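Local structure of 2'-5' RNA Ligase (Thermus thermophilus, 1IUH) at residues M1-Y5 and G46-E50; R71-T77 and V146-W152. The protein belongs to the LigT-like phosphoesterases of the 2H superfamily and has their bilobal alpha/beta fold of antiparallel strands and flanking helices. Residues are numbered along the deposited sequence.

Contact 1: M1-Y5 and G46-E50; sequences MRLFY and GERPE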
ATOM      1  N   MET A   1       0.583 -17.140   6.976  1.00 30.01           N
ATOM      2  CA  MET A   1      -0.083 -15.946   6.416  1.00 30.09           C
ATOM      3  C   MET A   1       0.877 -14.893   5.854  1.00 29.26           C
ATOM      4  O   MET A   1       1.881 -14.534   6.439  1.00 30.57           O
ATOM      5  CB  MET A   1      -0.930 -15.279   7.465  1.00 32.14           C
ATOM      6  CG  MET A   1      -1.799 -16.198   8.299  1.00 33.33           C
ATOM      7  SD  MET A   1      -3.042 -15.234   9.199  1.00 35.63           S
ATOM      8  CE  MET A   1      -4.543 -15.998   8.629  1.00 36.95           C
ATOM      9  N   ARG A   2       0.543 -14.399   4.692  1.00 27.99           N
ATOM     10  CA  ARG A   2       1.309 -13.371   4.039  1.00 26.80           C
ATOM     11  C   ARG A   2       0.544 -12.108   4.438  1.00 25.32           C
ATOM     12  O   ARG A   2      -0.625 -11.892   4.086  1.00 24.38           O
ATOM     13  CB  ARG A   2       1.249 -13.670   2.572  1.00 29.26           C
ATOM     14  CG  ARG A   2       1.765 -12.641   1.667  1.00 33.36           C
ATOM     15  CD  ARG A   2       1.290 -13.022   0.264  1.00 35.60           C
ATOM     16  NE  ARG A   2       1.825 -12.129  -0.753  1.00 38.22           N
ATOM     17  CZ  ARG A   2       3.031 -12.265  -1.310  1.00 39.57           C
ATOM     18  NH1 ARG A   2       3.839 -13.279  -0.952  1.00 37.19           N
ATOM     19  NH2 ARG A   2       3.419 -11.353  -2.204  1.00 39.33           N
ATOM     20  N   LEU A   3       1.189 -11.290   5.232  1.00 24.30           N
ATOM     21  CA  LEU A   3       0.557 -10.094   5.778  1.00 23.86           C
ATOM     22  C   LEU A   3       1.239  -8.785   5.387  1.00 24.14           C
ATOM     23  O   LEU A   3       2.442  -8.768   5.092  1.00 24.28           O
ATOM     24  CB  LEU A   3       0.613 -10.192   7.297  1.00 23.31           C
ATOM     25  CG  LEU A   3      -0.040 -11.405   7.972  1.00 24.74           C
ATOM     26  CD1 LEU A   3       0.490 -11.535   9.372  1.00 24.14           C
ATOM     27  CD2 LEU A   3      -1.558 -11.238   7.995  1.00 22.88           C
ATOM     28  N   PHE A   4       0.463  -7.701   5.409  1.00 23.70           N
ATOM     29  CA  PHE A   4       0.969  -6.338   5.173  1.00 22.07           C
ATOM     30  C   PHE A   4       0.040  -5.312   5.837  1.00 22.46           C
ATOM     31  O   PHE A   4      -1.135  -5.609   6.132  1.00 20.98           O
ATOM     32  CB  PHE A   4       1.104  -6.016   3.666  1.00 21.59           C
ATOM     33  CG  PHE A   4      -0.204  -5.937   2.897  1.00 20.13           C
ATOM     34  CD1 PHE A   4      -0.789  -4.712   2.604  1.00 22.11           C
ATOM     35  CD2 PHE A   4      -0.834  -7.083   2.410  1.00 21.92           C
ATOM     36  CE1 PHE A   4      -1.979  -4.625   1.831  1.00 19.93           C
ATOM     37  CE2 PHE A   4      -2.029  -6.997   1.632  1.00 19.44           C
ATOM     38  CZ  PHE A   4      -2.584  -5.752   1.354  1.00 18.98           C
ATOM     39  N   TYR A   5       0.605  -4.148   6.159  1.00 22.35           N
ATOM     40  CA  TYR A   5      -0.189  -3.026   6.670  1.00 21.97           C
ATOM     41  C   TYR A   5      -0.457  -2.074   5.473  1.00 20.75           C
ATOM     42  O   TYR A   5       0.408  -1.816   4.640  1.00 19.50           O
ATOM     43  CB  TYR A   5       0.505  -2.235   7.813  1.00 21.35           C
ATOM     44  CG  TYR A   5       0.678  -3.005   9.123  1.00 21.27           C
ATOM     45  CD1 TYR A   5       1.899  -3.625   9.407  1.00 20.83           C
ATOM     46  CD2 TYR A   5      -0.350  -3.074  10.101  1.00 19.71           C
ATOM     47  CE1 TYR A   5       2.117  -4.288  10.626  1.00 19.76           C
ATOM     48  CE2 TYR A   5      -0.142  -3.756  11.352  1.00 16.72           C
ATOM     49  CZ  TYR A   5       1.114  -4.350  11.579  1.00 18.85           C
ATOM     50  OH  TYR A   5       1.470  -5.004  12.718  1.00 18.02           O
ATOM     51  N   GLY A  46       5.452 -10.240   4.315  1.00 23.91           N
ATOM     52  CA  GLY A  46       5.794 -11.520   3.724  1.00 24.90           C
ATOM     53  C   GLY A  46       5.029 -12.617   4.430  1.00 25.94           C
ATOM     54  O   GLY A  46       3.944 -12.366   4.933  1.00 27.08           O
ATOM     55  N   GLU A  47       5.597 -13.822   4.475  1.00 27.25           N
ATOM     56  CA  GLU A  47       4.999 -14.992   5.142  1.00 26.88           C
ATOM     57  C   GLU A  47       5.338 -14.959   6.608  1.00 24.31           C
ATOM     58  O   GLU A  47       6.510 -14.985   6.995  1.00 22.51           O
ATOM     59  CB  GLU A  47       5.564 -16.277   4.583  1.00 29.06           C
ATOM     60  CG  GLU A  47       4.664 -16.942   3.610  1.00 34.88           C
ATOM     61  CD  GLU A  47       3.271 -17.208   4.174  1.00 37.06           C
ATOM     62  OE1 GLU A  47       3.145 -17.674   5.356  1.00 34.40           O
ATOM     63  OE2 GLU A  47       2.315 -16.955   3.388  1.00 37.47           O
ATOM     64  N   ARG A  48       4.305 -14.884   7.425  1.00 23.67           N
ATOM     65  CA  ARG A  48       4.476 -14.820   8.876  1.00 23.20           C
ATOM     66  C   ARG A  48       3.716 -15.935   9.575  1.00 22.48           C
ATOM     67  O   ARG A  48       2.640 -16.337   9.105  1.00 22.63           O
ATOM     68  CB  ARG A  48       4.016 -13.462   9.353  1.00 21.06           C
ATOM     69  CG  ARG A  48       4.927 -12.365   8.798  1.00 23.55           C
ATOM     70  CD  ARG A  48       6.122 -12.266   9.714  1.00 25.48           C
ATOM     71  NE  ARG A  48       7.336 -12.714   9.087  1.00 26.01           N
ATOM     72  CZ  ARG A  48       8.396 -13.224   9.722  1.00 25.33           C
ATOM     73  NH1 ARG A  48       8.420 -13.382  11.034  1.00 21.22           N
ATOM     74  NH2 ARG A  48       9.458 -13.552   8.997  1.00 23.55           N
ATOM     75  N   PRO A  49       4.312 -16.519  10.625  1.00 21.19           N
ATOM     76  CA  PRO A  49       3.622 -17.593  11.368  1.00 22.10           C
ATOM     77  C   PRO A  49       2.447 -17.040  12.185  1.00 21.44           C
ATOM     78  O   PRO A  49       2.546 -15.979  12.796  1.00 24.02           O
ATOM     79  CB  PRO A  49       4.739 -18.206  12.283  1.00 19.89           C
ATOM     80  CG  PRO A  49       5.795 -17.144  12.348  1.00 19.70           C
ATOM     81  CD  PRO A  49       5.756 -16.535  10.936  1.00 20.48           C
ATOM     82  N   GLU A  50       1.355 -17.778  12.184  1.00 22.44           N
ATOM     83  CA  GLU A  50       0.134 -17.441  12.910  1.00 23.77           C
ATOM     84  C   GLU A  50       0.422 -16.994  14.350  1.00 23.72           C
ATOM     85  O   GLU A  50      -0.311 -16.184  14.920  1.00 21.06           O
ATOM     86  CB  GLU A  50      -0.819 -18.668  12.943  1.00 23.08           C
ATOM     87  CG  GLU A  50      -1.455 -18.951  11.605  1.00 26.31           C
ATOM     88  CD  GLU A  50      -2.224 -20.279  11.551  1.00 27.53           C
ATOM     89  OE1 GLU A  50      -3.081 -20.363  10.656  1.00 27.44           O
ATOM     90  OE2 GLU A  50      -1.983 -21.206  12.383  1.00 26.27           O
TER
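G46 lies near the end of strand 39-47, where its carbonyl O accepts the amide of L3 (L3 N to G46 O 3.0 Å, N-H...O angle 148°) and also takes a CA-H...O contact from R2 CA at 3.0 Å. Its positive phi of 76° favours glycine. Next, E47 faces R2 as an antiparallel non-hydrogen-bonded pair, their CA atoms 4.2 Å apart and both side chains on the same face of the sheet. The E47 side chain curls back to the chain start, where OE1 forms a salt bridge with the terminal amino group, M1 N to E47 OE1 3.1 Å. R48 then holds M1 from both backbone ends, R48 N to M1 O at 2.6 Å (169°) and M1 N to R48 O at 3.1 Å. Its CB meets L3 CD1 at 4.0 Å, while the end of its side chain leads away from M1-Y5, and NH1 makes a salt bridge with E52. Beyond P49, E50 CG only grazes M1 CG, at 4.3 Å. On L3's side helix 53-66 packs over the sheet, L53 touching both M1 and L3. This is an antiparallel strand pair fastened at the N terminus, strand 2-8 pairing also with 150-164 in the antiparallel sheet of the LigT-like fold.

Contact 2: R71-T77 and V146-W152; sequences RARLRGT and VLFGLEW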
ATOM      1  N   ARG A  71      -3.900  14.669   6.452  1.00 28.37           N
ATOM      2  CA  ARG A  71      -4.308  14.789   5.051  1.00 30.03           C
ATOM      3  C   ARG A  71      -3.227  14.283   4.113  1.00 30.82           C
ATOM      4  O   ARG A  71      -2.033  14.521   4.355  1.00 30.73           O
ATOM      5  CB  ARG A  71      -4.586  16.239   4.678  1.00 33.48           C
ATOM      6  CG  ARG A  71      -6.041  16.666   4.794  1.00 37.67           C
ATOM      7  CD  ARG A  71      -6.400  17.296   6.135  1.00 41.53           C
ATOM      8  NE  ARG A  71      -6.441  18.757   6.159  1.00 43.47           N
ATOM      9  CZ  ARG A  71      -5.364  19.525   6.089  1.00 45.21           C
ATOM     10  NH1 ARG A  71      -4.174  18.974   5.982  1.00 46.09           N
ATOM     11  NH2 ARG A  71      -5.477  20.837   6.141  1.00 46.29           N
ATOM     12  N   ALA A  72      -3.635  13.555   3.066  1.00 29.83           N
ATOM     13  CA  ALA A  72      -2.715  13.065   2.046  1.00 28.23           C
ATOM     14  C   ALA A  72      -3.198  13.733   0.749  1.00 30.48           C
ATOM     15  O   ALA A  72      -4.372  14.167   0.625  1.00 29.24           O
ATOM     16  CB  ALA A  72      -2.794  11.566   1.889  1.00 25.95           C
ATOM     17  N   ARG A  73      -2.275  13.797  -0.207  1.00 31.21           N
ATOM     18  CA  ARG A  73      -2.502  14.376  -1.508  1.00 30.98           C
ATOM     19  C   ARG A  73      -2.042  13.312  -2.508  1.00 30.58           C
ATOM     20  O   ARG A  73      -1.025  12.636  -2.326  1.00 27.45           O
ATOM     21  CB  ARG A  73      -1.683  15.642  -1.602  1.00 33.10           C
ATOM     22  CG  ARG A  73      -1.691  16.306  -2.909  1.00 39.59           C
ATOM     23  CD  ARG A  73      -1.945  17.819  -2.750  1.00 45.53           C
ATOM     24  NE  ARG A  73      -3.097  18.259  -3.564  1.00 50.68           N
ATOM     25  CZ  ARG A  73      -3.959  19.203  -3.180  1.00 53.95           C
ATOM     26  NH1 ARG A  73      -3.784  19.813  -2.003  1.00 54.77           N
ATOM     27  NH2 ARG A  73      -5.026  19.497  -3.934  1.00 55.64           N
ATOM     28  N   LEU A  74      -2.857  13.120  -3.531  1.00 31.18           N
ATOM     29  CA  LEU A  74      -2.568  12.184  -4.608  1.00 31.98           C
ATOM     30  C   LEU A  74      -1.800  13.102  -5.551  1.00 32.72           C
ATOM     31  O   LEU A  74      -2.194  14.242  -5.759  1.00 32.20           O
ATOM     32  CB  LEU A  74      -3.883  11.715  -5.210  1.00 31.45           C
ATOM     33  CG  LEU A  74      -3.978  10.312  -5.776  1.00 29.50           C
ATOM     34  CD1 LEU A  74      -3.436   9.330  -4.813  1.00 29.35           C
ATOM     35  CD2 LEU A  74      -5.407  10.016  -6.067  1.00 28.67           C
ATOM     36  N   ARG A  75      -0.688  12.651  -6.106  1.00 35.07           N
ATOM     37  CA  ARG A  75       0.052  13.588  -6.926  1.00 37.99           C
ATOM     38  C   ARG A  75       0.900  12.980  -8.047  1.00 37.85           C
ATOM     39  O   ARG A  75       2.056  12.651  -7.824  1.00 39.41           O
ATOM     40  CB  ARG A  75       0.915  14.406  -5.958  1.00 41.68           C
ATOM     41  CG  ARG A  75       1.450  15.691  -6.499  1.00 46.90           C
ATOM     42  CD  ARG A  75       1.986  16.561  -5.369  1.00 51.16           C
ATOM     43  NE  ARG A  75       2.763  17.678  -5.918  1.00 53.44           N
ATOM     44  CZ  ARG A  75       4.022  17.580  -6.339  1.00 52.83           C
ATOM     45  NH1 ARG A  75       4.668  16.420  -6.260  1.00 51.91           N
ATOM     46  NH2 ARG A  75       4.615  18.642  -6.884  1.00 53.54           N
ATOM     47  N   GLY A  76       0.351  12.822  -9.247  1.00 37.01           N
ATOM     48  CA  GLY A  76       1.156  12.247 -10.332  1.00 35.15           C
ATOM     49  C   GLY A  76       1.296  10.742 -10.345  1.00 33.81           C
ATOM     50  O   GLY A  76       0.997  10.085  -9.348  1.00 34.10           O
ATOM     51  N   THR A  77       1.742  10.186 -11.470  1.00 33.08           N
ATOM     52  CA  THR A  77       1.906   8.723 -11.629  1.00 31.74           C
ATOM     53  C   THR A  77       3.361   8.362 -11.889  1.00 31.03           C
ATOM     54  O   THR A  77       4.169   9.249 -12.080  1.00 32.40           O
ATOM     55  CB  THR A  77       1.179   8.222 -12.847  1.00 31.30           C
ATOM     56  OG1 THR A  77       1.448   9.147 -13.900  1.00 34.16           O
ATOM     57  CG2 THR A  77      -0.286   8.073 -12.630  1.00 28.05           C
ATOM     58  N   VAL A 146      -0.236  11.020 -15.300  1.00 40.14           N
ATOM     59  CA  VAL A 146      -1.584  11.441 -14.923  1.00 39.87           C
ATOM     60  C   VAL A 146      -1.445  12.293 -13.648  1.00 40.58           C
ATOM     61  O   VAL A 146      -1.032  11.761 -12.596  1.00 39.98           O
ATOM     62  CB  VAL A 146      -2.546  10.259 -14.580  1.00 37.89           C
ATOM     63  CG1 VAL A 146      -3.832  10.816 -13.969  1.00 36.18           C
ATOM     64  CG2 VAL A 146      -2.907   9.476 -15.811  1.00 37.37           C
ATOM     65  N   LEU A 147      -1.755  13.593 -13.739  1.00 40.15           N
ATOM     66  CA  LEU A 147      -1.680  14.474 -12.567  1.00 40.86           C
ATOM     67  C   LEU A 147      -2.973  14.415 -11.829  1.00 40.79           C
ATOM     68  O   LEU A 147      -4.040  14.407 -12.451  1.00 41.28           O
ATOM     69  CB  LEU A 147      -1.417  15.902 -12.971  1.00 41.38           C
ATOM     70  CG  LEU A 147      -0.130  15.935 -13.778  1.00 44.04           C
ATOM     71  CD1 LEU A 147       0.355  17.404 -13.884  1.00 45.53           C
ATOM     72  CD2 LEU A 147       0.946  15.048 -13.083  1.00 45.24           C
ATOM     73  N   PHE A 148      -2.909  14.381 -10.505  1.00 40.66           N
ATOM     74  CA  PHE A 148      -4.154  14.286  -9.748  1.00 41.02           C
ATOM     75  C   PHE A 148      -4.599  15.512  -8.939  1.00 41.93           C
ATOM     76  O   PHE A 148      -5.758  15.963  -9.076  1.00 41.76           O
ATOM     77  CB  PHE A 148      -4.096  13.102  -8.796  1.00 39.77           C
ATOM     78  CG  PHE A 148      -3.885  11.784  -9.470  1.00 38.30           C
ATOM     79  CD1 PHE A 148      -2.614  11.260  -9.608  1.00 36.12           C
ATOM     80  CD2 PHE A 148      -4.980  11.014  -9.890  1.00 38.15           C
ATOM     81  CE1 PHE A 148      -2.425   9.971 -10.151  1.00 36.34           C
ATOM     82  CE2 PHE A 148      -4.792   9.727 -10.428  1.00 36.76           C
ATOM     83  CZ  PHE A 148      -3.502   9.209 -10.552  1.00 35.23           C
ATOM     84  N   GLY A 149      -3.683  16.006  -8.082  1.00 41.67           N
ATOM     85  CA  GLY A 149      -3.959  17.131  -7.198  1.00 40.74           C
ATOM     86  C   GLY A 149      -5.258  16.877  -6.468  1.00 40.97           C
ATOM     87  O   GLY A 149      -6.256  17.561  -6.682  1.00 43.68           O
ATOM     88  N   LEU A 150      -5.285  15.863  -5.622  1.00 38.37           N
ATOM     89  CA  LEU A 150      -6.500  15.549  -4.890  1.00 35.39           C
ATOM     90  C   LEU A 150      -6.131  15.262  -3.423  1.00 33.78           C
ATOM     91  O   LEU A 150      -5.383  14.336  -3.161  1.00 33.84           O
ATOM     92  CB  LEU A 150      -7.193  14.341  -5.517  1.00 33.86           C
ATOM     93  CG  LEU A 150      -8.217  13.636  -4.609  1.00 35.98           C
ATOM     94  CD1 LEU A 150      -9.297  14.639  -4.181  1.00 33.95           C
ATOM     95  CD2 LEU A 150      -8.833  12.418  -5.292  1.00 35.04           C
ATOM     96  N   GLU A 151      -6.683  16.038  -2.485  1.00 31.32           N
ATOM     97  CA  GLU A 151      -6.388  15.875  -1.059  1.00 28.95           C
ATOM     98  C   GLU A 151      -7.487  15.054  -0.418  1.00 26.51           C
ATOM     99  O   GLU A 151      -8.626  15.122  -0.804  1.00 27.43           O
ATOM    100  CB  GLU A 151      -6.273  17.249  -0.344  1.00 27.33           C
ATOM    101  CG  GLU A 151      -5.576  17.192   1.027  1.00 32.70           C
ATOM    102  CD  GLU A 151      -5.583  18.530   1.860  1.00 34.54           C
ATOM    103  OE1 GLU A 151      -4.949  19.541   1.487  1.00 34.37           O
ATOM    104  OE2 GLU A 151      -6.237  18.563   2.921  1.00 35.58           O
ATOM    105  N   TRP A 152      -7.143  14.232   0.539  1.00 24.05           N
ATOM    106  CA  TRP A 152      -8.172  13.489   1.221  1.00 22.63           C
ATOM    107  C   TRP A 152      -7.687  13.239   2.645  1.00 23.01           C
ATOM    108  O   TRP A 152      -6.487  13.320   2.924  1.00 25.20           O
ATOM    109  CB  TRP A 152      -8.474  12.191   0.475  1.00 17.70           C
ATOM    110  CG  TRP A 152      -7.687  11.016   0.892  1.00 18.58           C
ATOM    111  CD1 TRP A 152      -8.084  10.046   1.768  1.00 16.23           C
ATOM    112  CD2 TRP A 152      -6.466  10.546   0.306  1.00 17.90           C
ATOM    113  NE1 TRP A 152      -7.215   9.004   1.736  1.00 15.46           N
ATOM    114  CE2 TRP A 152      -6.212   9.268   0.857  1.00 16.91           C
ATOM    115  CE3 TRP A 152      -5.568  11.077  -0.637  1.00 18.78           C
ATOM    116  CZ2 TRP A 152      -5.100   8.496   0.498  1.00 18.07           C
ATOM    117  CZ3 TRP A 152      -4.465  10.329  -1.001  1.00 18.34           C
ATOM    118  CH2 TRP A 152      -4.232   9.046  -0.441  1.00 19.66           C
TER
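L74, W152 and E151 lose the most surface here, 109, 95 and 89 Å² respectively, and each marks a different part of the interface. L74 sits where the pairing changes character. Its amide donates to L150 O (L74 N to L150 O 2.8 Å, 163°), but the return bond from L150 N to L74 O is weak at 3.5 Å, where G149 and L150 both face L74. G149, with phi/psi of 50/65°, supplies the positive phi of this bulge. The L74 side chain lies over the F148 ring, CG 4.2 Å from the centroid and 21° off the normal, a CH-pi contact; L74 CD1 also reaches W152 CZ3 at 4.1 Å. W152 pairs with A72 through two strong bonds, A72 N to W152 O at 2.9 Å and W152 N to A72 O at 2.8 Å, and its six-membered ring receives A72 CB over the face, 3.7 Å from the centroid. Helix 11-21 packs against this apolar face, V13 touching both L74 and W152. On the other face E151 stands opposite R73 and links two arginines: R71 NE to E151 OE2 is 3.3 Å, a purely charge-based bridge whose oxygen is less surely placed, and R73 NH1 to E151 OE1 is long at 3.7 Å. On the V146 side of the bulge, V146 N donates to T77 OG1 at 2.9 Å. Strand axes at 156° and the doubled G149-L150 position fit an antiparallel pair with a G1 beta bulge, within the sheet of the LigT-like fold.

In the fold
From the N terminus, the chain runs through strand 2-8, helix 11-21 and strand 30-32 before strand 39-47 returns to the start, so contact 1 closes a loop with 40 residues between its segments. After helix 53-66, strand 70-80 opens contact 2, which closes after 68 intervening residues, beyond strand 88-94, helix 96-113 and strand 130-136. The two loops are therefore in series, neither nested nor crossed. The centres of contact 1 and contact 2 lie about 29 Å apart, on opposite sides of the chain's centre; the nearest atoms of contact 1 and contact 2 are about 12 Å apart. Strand 150-164 joins them: it begins in contact 2, pairing with 70-80, and also pairs with 2-8, the first strand of contact 1.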